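Local coordinates for protein glycoside hydrolase family 43 (Halothermothrix orenii, PDB 4QQS) that has alpha-L-arabinofuranosidase activity and probably hydrolyses O-glycosyl bonds in xylan and related polysaccharides, on a five-bladed beta-propeller, at residues A[54-59]-A[83-88]; A[207-212]-A[240-245]. All coordinates share one frame; numbering follows the deposited sequence.

Contact 1. Residues A[54-59]-A[83-88]; sequences GLALDS and FYMTYS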
loop_
_atom_site.group_PDB
_atom_site.type_symbol
_atom_site.label_atom_id
_atom_site.label_comp_id
_atom_site.label_asym_id
_atom_site.label_seq_id
_atom_site.Cartn_x
_atom_site.Cartn_y
_atom_site.Cartn_z
ATOM N N GLY A 54 11.145 14.132 -7.808
ATOM C CA GLY A 54 12.428 13.530 -7.487
ATOM C C GLY A 54 12.361 12.428 -6.448
ATOM O O GLY A 54 11.290 11.923 -6.117
ATOM N N LEU A 55 13.526 12.038 -5.938
ATOM C CA LEU A 55 13.595 10.978 -4.935
ATOM C C LEU A 55 13.359 11.539 -3.540
ATOM O O LEU A 55 14.192 12.265 -2.996
ATOM C CB LEU A 55 14.941 10.246 -4.972
ATOM C CG LEU A 55 15.261 9.425 -6.223
ATOM C CD1 LEU A 55 16.657 8.821 -6.118
ATOM C CD2 LEU A 55 14.238 8.338 -6.467
ATOM N N ALA A 56 12.234 11.165 -2.947
ATOM C CA ALA A 56 11.955 11.505 -1.556
ATOM C C ALA A 56 12.881 10.763 -0.600
ATOM O O ALA A 56 13.320 11.317 0.402
ATOM C CB ALA A 56 10.511 11.177 -1.227
ATOM N N LEU A 57 13.146 9.499 -0.912
ATOM C CA LEU A 57 14.090 8.663 -0.177
ATOM C C LEU A 57 15.087 8.139 -1.205
ATOM O O LEU A 57 14.709 7.526 -2.203
ATOM C CB LEU A 57 13.340 7.516 0.519
ATOM C CG LEU A 57 13.961 6.376 1.329
ATOM C CD1 LEU A 57 14.929 5.526 0.530
ATOM C CD2 LEU A 57 14.608 6.905 2.572
ATOM N N ASP A 58 16.357 8.423 -0.958
ATOM C CA ASP A 58 17.441 7.980 -1.804
ATOM C C ASP A 58 18.396 7.227 -0.901
ATOM O O ASP A 58 18.974 7.815 0.006
ATOM C CB ASP A 58 18.121 9.205 -2.431
ATOM C CG ASP A 58 19.188 8.844 -3.452
ATOM O OD1 ASP A 58 19.455 7.639 -3.640
ATOM O OD2 ASP A 58 19.774 9.778 -4.055
ATOM N N SER A 59 18.570 5.932 -1.121
ATOM C CA SER A 59 19.500 5.183 -0.303
ATOM C C SER A 59 20.931 5.682 -0.494
ATOM O O SER A 59 21.769 5.422 0.365
ATOM C CB SER A 59 19.403 3.684 -0.589
ATOM O OG SER A 59 19.798 3.370 -1.912
ATOM N N PHE A 83 7.159 13.710 9.183
ATOM C CA PHE A 83 6.804 12.652 8.248
ATOM C C PHE A 83 7.648 11.426 8.498
ATOM O O PHE A 83 8.861 11.519 8.621
ATOM C CB PHE A 83 6.955 13.137 6.806
ATOM C CG PHE A 83 6.109 14.332 6.506
ATOM C CD1 PHE A 83 6.566 15.611 6.781
ATOM C CD2 PHE A 83 4.826 14.180 6.018
ATOM C CE1 PHE A 83 5.765 16.708 6.547
ATOM C CE2 PHE A 83 4.027 15.282 5.776
ATOM C CZ PHE A 83 4.502 16.539 6.042
ATOM N N TYR A 84 6.992 10.275 8.585
ATOM C CA TYR A 84 7.660 8.989 8.737
ATOM C C TYR A 84 7.351 8.128 7.527
ATOM O O TYR A 84 6.199 7.978 7.145
ATOM C CB TYR A 84 7.193 8.253 9.990
ATOM C CG TYR A 84 7.669 8.855 11.283
ATOM C CD1 TYR A 84 6.972 9.876 11.891
ATOM C CD2 TYR A 84 8.812 8.379 11.912
ATOM C CE1 TYR A 84 7.386 10.414 13.082
ATOM C CE2 TYR A 84 9.244 8.922 13.108
ATOM C CZ TYR A 84 8.522 9.939 13.690
ATOM O OH TYR A 84 8.917 10.493 14.887
ATOM N N MET A 85 8.403 7.555 6.946
ATOM C CA MET A 85 8.290 6.653 5.820
ATOM C C MET A 85 8.709 5.250 6.232
ATOM O O MET A 85 9.782 5.058 6.786
ATOM C CB MET A 85 9.188 7.097 4.669
ATOM C CG MET A 85 9.086 6.195 3.436
ATOM S SD MET A 85 10.202 6.629 2.089
ATOM C CE MET A 85 9.462 8.140 1.481
ATOM N N THR A 86 7.858 4.275 5.953
ATOM C CA THR A 86 8.261 2.884 5.987
ATOM C C THR A 86 8.494 2.415 4.563
ATOM O O THR A 86 7.899 2.933 3.616
ATOM C CB THR A 86 7.191 1.984 6.647
ATOM O OG1 THR A 86 5.917 2.222 6.039
ATOM C CG2 THR A 86 7.095 2.242 8.140
ATOM N N TYR A 87 9.364 1.426 4.419
ATOM C CA TYR A 87 9.641 0.825 3.128
ATOM C C TYR A 87 10.363 -0.477 3.380
ATOM O O TYR A 87 10.770 -0.756 4.512
ATOM C CB TYR A 87 10.490 1.748 2.247
ATOM C CG TYR A 87 11.894 2.052 2.739
ATOM C CD1 TYR A 87 12.140 3.088 3.632
ATOM C CD2 TYR A 87 12.987 1.329 2.276
ATOM C CE1 TYR A 87 13.429 3.408 4.035
ATOM C CE2 TYR A 87 14.276 1.638 2.671
ATOM C CZ TYR A 87 14.493 2.676 3.551
ATOM O OH TYR A 87 15.792 2.962 3.909
ATOM N N SER A 88 10.591 -1.259 2.326
ATOM C CA SER A 88 11.449 -2.423 2.455
ATOM C C SER A 88 12.505 -2.422 1.363
ATOM O O SER A 88 12.340 -1.805 0.314
ATOM C CB SER A 88 10.643 -3.728 2.468
ATOM O OG SER A 88 9.962 -3.938 1.246
#
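Ala56 meets Met85 where strand 51-58 turns a corner, its CB lying 4.2 Å from the terminal methyl CE of the methionine. The next residue, Leu57, carries most of the contact. Ala56 and Leu57 form a classic beta bulge opposite Phe39, and both point their CB toward strand 82-90. Leu57 CB lies 3.6 Å from Met85 SD, and CG follows at 3.8 Å from the same sulfur. The leucine branch then reaches past the thioether to Tyr87: CG is anti to the backbone N (chi1 177°), which brings the branch to one face of the phenol ring. CD1 stands 4.2 Å above the ring plane, displaced toward the rim, and CD2 lies beyond the rim, 4.0 Å from Tyr87 CE1. The extended chain of Met85 brings SD to Leu57, and the bend at chi3 (-72°) turns CE toward Ala56 CB, with Leu57 CB also near. With an alanine here in place of Leu57, the sulfur of Met85 would probably lose its neighbour CG and the Tyr87 ring the methyl above it, opening a gap between the two blades. The phenol oxygen does not depend on this apolar patch, because it is hydrogen-bonded to Asn112. All four touching residues are buried. Strand 51-58 is the outermost strand of its antiparallel sheet and strand 82-90 an inner strand of the next, so the contact packs one propeller blade on another. Phe39 of strand 38-44 touches Leu57, Met85 and Tyr87, while Ala101 of strand 96-103 also meets Leu57 and Val76 of strand 72-79 also meets Met85.

Contact 2. Residues A[207-212]-A[240-245]; sequences YMMYSA and NPILSK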
loop_
_atom_site.group_PDB
_atom_site.type_symbol
_atom_site.label_atom_id
_atom_site.label_comp_id
_atom_site.label_asym_id
_atom_site.label_seq_id
_atom_site.Cartn_x
_atom_site.Cartn_y
_atom_site.Cartn_z
ATOM N N TYR A 207 -11.396 -1.512 8.701
ATOM C CA TYR A 207 -11.477 -2.136 7.386
ATOM C C TYR A 207 -10.082 -2.199 6.794
ATOM O O TYR A 207 -9.443 -1.172 6.599
ATOM C CB TYR A 207 -12.391 -1.311 6.468
ATOM C CG TYR A 207 -13.813 -1.311 6.946
ATOM C CD1 TYR A 207 -14.236 -0.473 7.981
ATOM C CD2 TYR A 207 -14.729 -2.192 6.414
ATOM C CE1 TYR A 207 -15.528 -0.518 8.456
ATOM C CE2 TYR A 207 -16.043 -2.228 6.877
ATOM C CZ TYR A 207 -16.429 -1.387 7.891
ATOM O OH TYR A 207 -17.712 -1.421 8.379
ATOM N N MET A 208 -9.610 -3.407 6.516
ATOM C CA MET A 208 -8.295 -3.620 5.927
ATOM C C MET A 208 -8.492 -4.010 4.475
ATOM O O MET A 208 -8.994 -5.095 4.177
ATOM C CB MET A 208 -7.556 -4.765 6.624
ATOM C CG MET A 208 -6.149 -4.986 6.040
ATOM S SD MET A 208 -5.419 -6.552 6.458
ATOM C CE MET A 208 -5.365 -6.345 8.231
ATOM N N MET A 209 -8.116 -3.116 3.581
ATOM C CA MET A 209 -8.020 -3.434 2.171
ATOM C C MET A 209 -6.696 -4.169 1.940
ATOM O O MET A 209 -5.703 -3.900 2.622
ATOM C CB MET A 209 -8.097 -2.143 1.359
ATOM C CG MET A 209 -9.410 -1.437 1.563
ATOM S SD MET A 209 -9.516 0.195 0.845
ATOM C CE MET A 209 -9.842 -0.306 -0.849
ATOM N N TYR A 210 -6.679 -5.077 0.970
ATOM C CA TYR A 210 -5.475 -5.858 0.700
ATOM C C TYR A 210 -5.606 -6.411 -0.712
ATOM O O TYR A 210 -6.690 -6.409 -1.300
ATOM C CB TYR A 210 -5.289 -6.996 1.730
ATOM C CG TYR A 210 -6.350 -8.055 1.610
ATOM C CD1 TYR A 210 -7.573 -7.938 2.247
ATOM C CD2 TYR A 210 -6.149 -9.172 0.807
ATOM C CE1 TYR A 210 -8.554 -8.894 2.084
ATOM C CE2 TYR A 210 -7.132 -10.123 0.640
ATOM C CZ TYR A 210 -8.332 -9.989 1.287
ATOM O OH TYR A 210 -9.338 -10.927 1.169
ATOM N N SER A 211 -4.491 -6.912 -1.232
ATOM C CA SER A 211 -4.448 -7.493 -2.564
ATOM C C SER A 211 -4.113 -8.975 -2.516
ATOM O O SER A 211 -3.399 -9.442 -1.612
ATOM C CB SER A 211 -3.402 -6.768 -3.407
ATOM O OG SER A 211 -3.743 -5.395 -3.552
ATOM N N ALA A 212 -4.625 -9.719 -3.490
ATOM C CA ALA A 212 -4.350 -11.146 -3.591
ATOM C C ALA A 212 -4.129 -11.526 -5.051
ATOM O O ALA A 212 -4.417 -10.742 -5.957
ATOM C CB ALA A 212 -5.499 -11.972 -2.994
ATOM N N ASN A 240 -15.814 -10.321 -1.726
ATOM C CA ASN A 240 -14.531 -9.992 -2.338
ATOM C C ASN A 240 -14.374 -10.694 -3.689
ATOM O O ASN A 240 -14.917 -11.771 -3.910
ATOM C CB ASN A 240 -13.398 -10.465 -1.442
ATOM C CG ASN A 240 -13.098 -9.531 -0.278
ATOM O OD1 ASN A 240 -13.409 -8.337 -0.309
ATOM N ND2 ASN A 240 -12.443 -10.072 0.742
ATOM N N PRO A 241 -13.605 -10.096 -4.600
ATOM C CA PRO A 241 -12.911 -8.814 -4.480
ATOM C C PRO A 241 -13.847 -7.632 -4.714
ATOM O O PRO A 241 -14.856 -7.742 -5.418
ATOM C CB PRO A 241 -11.859 -8.893 -5.596
ATOM C CG PRO A 241 -12.524 -9.730 -6.646
ATOM C CD PRO A 241 -13.304 -10.766 -5.877
ATOM N N ILE A 242 -13.479 -6.488 -4.144
ATOM C CA ILE A 242 -14.209 -5.242 -4.362
ATOM C C ILE A 242 -13.682 -4.432 -5.542
ATOM O O ILE A 242 -14.382 -3.539 -6.020
ATOM C CB ILE A 242 -14.286 -4.376 -3.086
ATOM C CG1 ILE A 242 -12.919 -3.837 -2.680
ATOM C CG2 ILE A 242 -14.930 -5.170 -1.960
ATOM C CD1 ILE A 242 -13.024 -2.782 -1.578
ATOM N N LEU A 243 -12.484 -4.749 -6.025
ATOM C CA LEU A 243 -11.931 -4.068 -7.181
ATOM C C LEU A 243 -11.148 -5.111 -7.961
ATOM O O LEU A 243 -10.176 -5.691 -7.460
ATOM C CB LEU A 243 -11.073 -2.891 -6.746
ATOM C CG LEU A 243 -10.666 -1.940 -7.871
ATOM C CD1 LEU A 243 -11.871 -1.306 -8.560
ATOM C CD2 LEU A 243 -9.750 -0.849 -7.335
ATOM N N SER A 244 -11.614 -5.390 -9.174
ATOM C CA SER A 244 -11.022 -6.437 -9.989
ATOM C C SER A 244 -11.029 -6.014 -11.460
ATOM O O SER A 244 -11.621 -4.995 -11.839
ATOM C CB SER A 244 -11.730 -7.773 -9.759
ATOM O OG SER A 244 -13.091 -7.678 -10.101
ATOM N N LYS A 245 -10.341 -6.802 -12.273
ATOM C CA LYS A 245 -10.064 -6.455 -13.651
ATOM C C LYS A 245 -11.319 -6.202 -14.485
ATOM O O LYS A 245 -12.414 -6.707 -14.212
ATOM C CB LYS A 245 -9.247 -7.580 -14.297
ATOM C CG LYS A 245 -10.045 -8.865 -14.461
ATOM C CD LYS A 245 -9.208 -10.047 -14.918
ATOM C CE LYS A 245 -10.102 -11.266 -15.160
ATOM N NZ LYS A 245 -9.326 -12.464 -15.503
#
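The phenol of Tyr210 and the carboxamide of Asn240 come together at nearly a right angle, their planes 82° apart. ND2 approaches the hydroxyl end of the ring obliquely, 3.2 Å from OH and 4.1 Å from CZ. Despite the short distance the angle is poor for a hydrogen bond, and both groups have better partners: Tyr210 OH is hydrogen-bonded to Glu185 OE2, while an ND2 N-H of the amide goes to Gln182 OE1 and OD1 accepts the backbone N-H of Tyr224. With both ends of the amide engaged, its rotation is fixed. Met208 O, from the tyrosine's own strand, lies at the edge of the Tyr210 ring and in its plane. Tyr210 CG sits between the backbone N and the carbonyl carbon (chi1 67°), and the ring's far end thereby comes up to Asn240.

A second, apolar touch is made one residue earlier on the strand. Met209 CE meets Ile242 CD1 end to end at 4.1 Å, the two side chains crossing at about a right angle. The CB of Met209 does not point at segment 240-245; the bend at chi3 (80°) helps bring the methyl to the isoleucine.

Between the two contributors of segment 240-245, Pro241 follows a cis peptide bond, and Ile242 and Leu243 form a classic beta bulge opposite Ile222. The arrangement thus joins an inner blade strand, 205-212, to the irregular chain after strand 235-236, across strand 221-227, in the five-bladed beta-propeller of family 43. The Tyr210 side chain lies about 7 Å from that of Glu195, the predicted proton donor, which places this packing close to the probable active site.

Contacts 1 and 2 lie on opposite sides of the chain's centre, 26 Å apart between centres and about 14 Å at their nearest atoms, so neither touches the other. They share no strand. Contact 1 is fully buried and purely apolar, joining two neighbouring sheets. Contact 2 is also mostly buried, although Ile242 is partly exposed; it is smaller, 112 against 166 Å², and ties a strand to a loop. Its chemistry is mixed, with polar groups brought close but each bonded to other partners. In both, a bulged segment faces a regular strand, and a tyrosine on that strand comes within about 10 Å of the bound sodium ion.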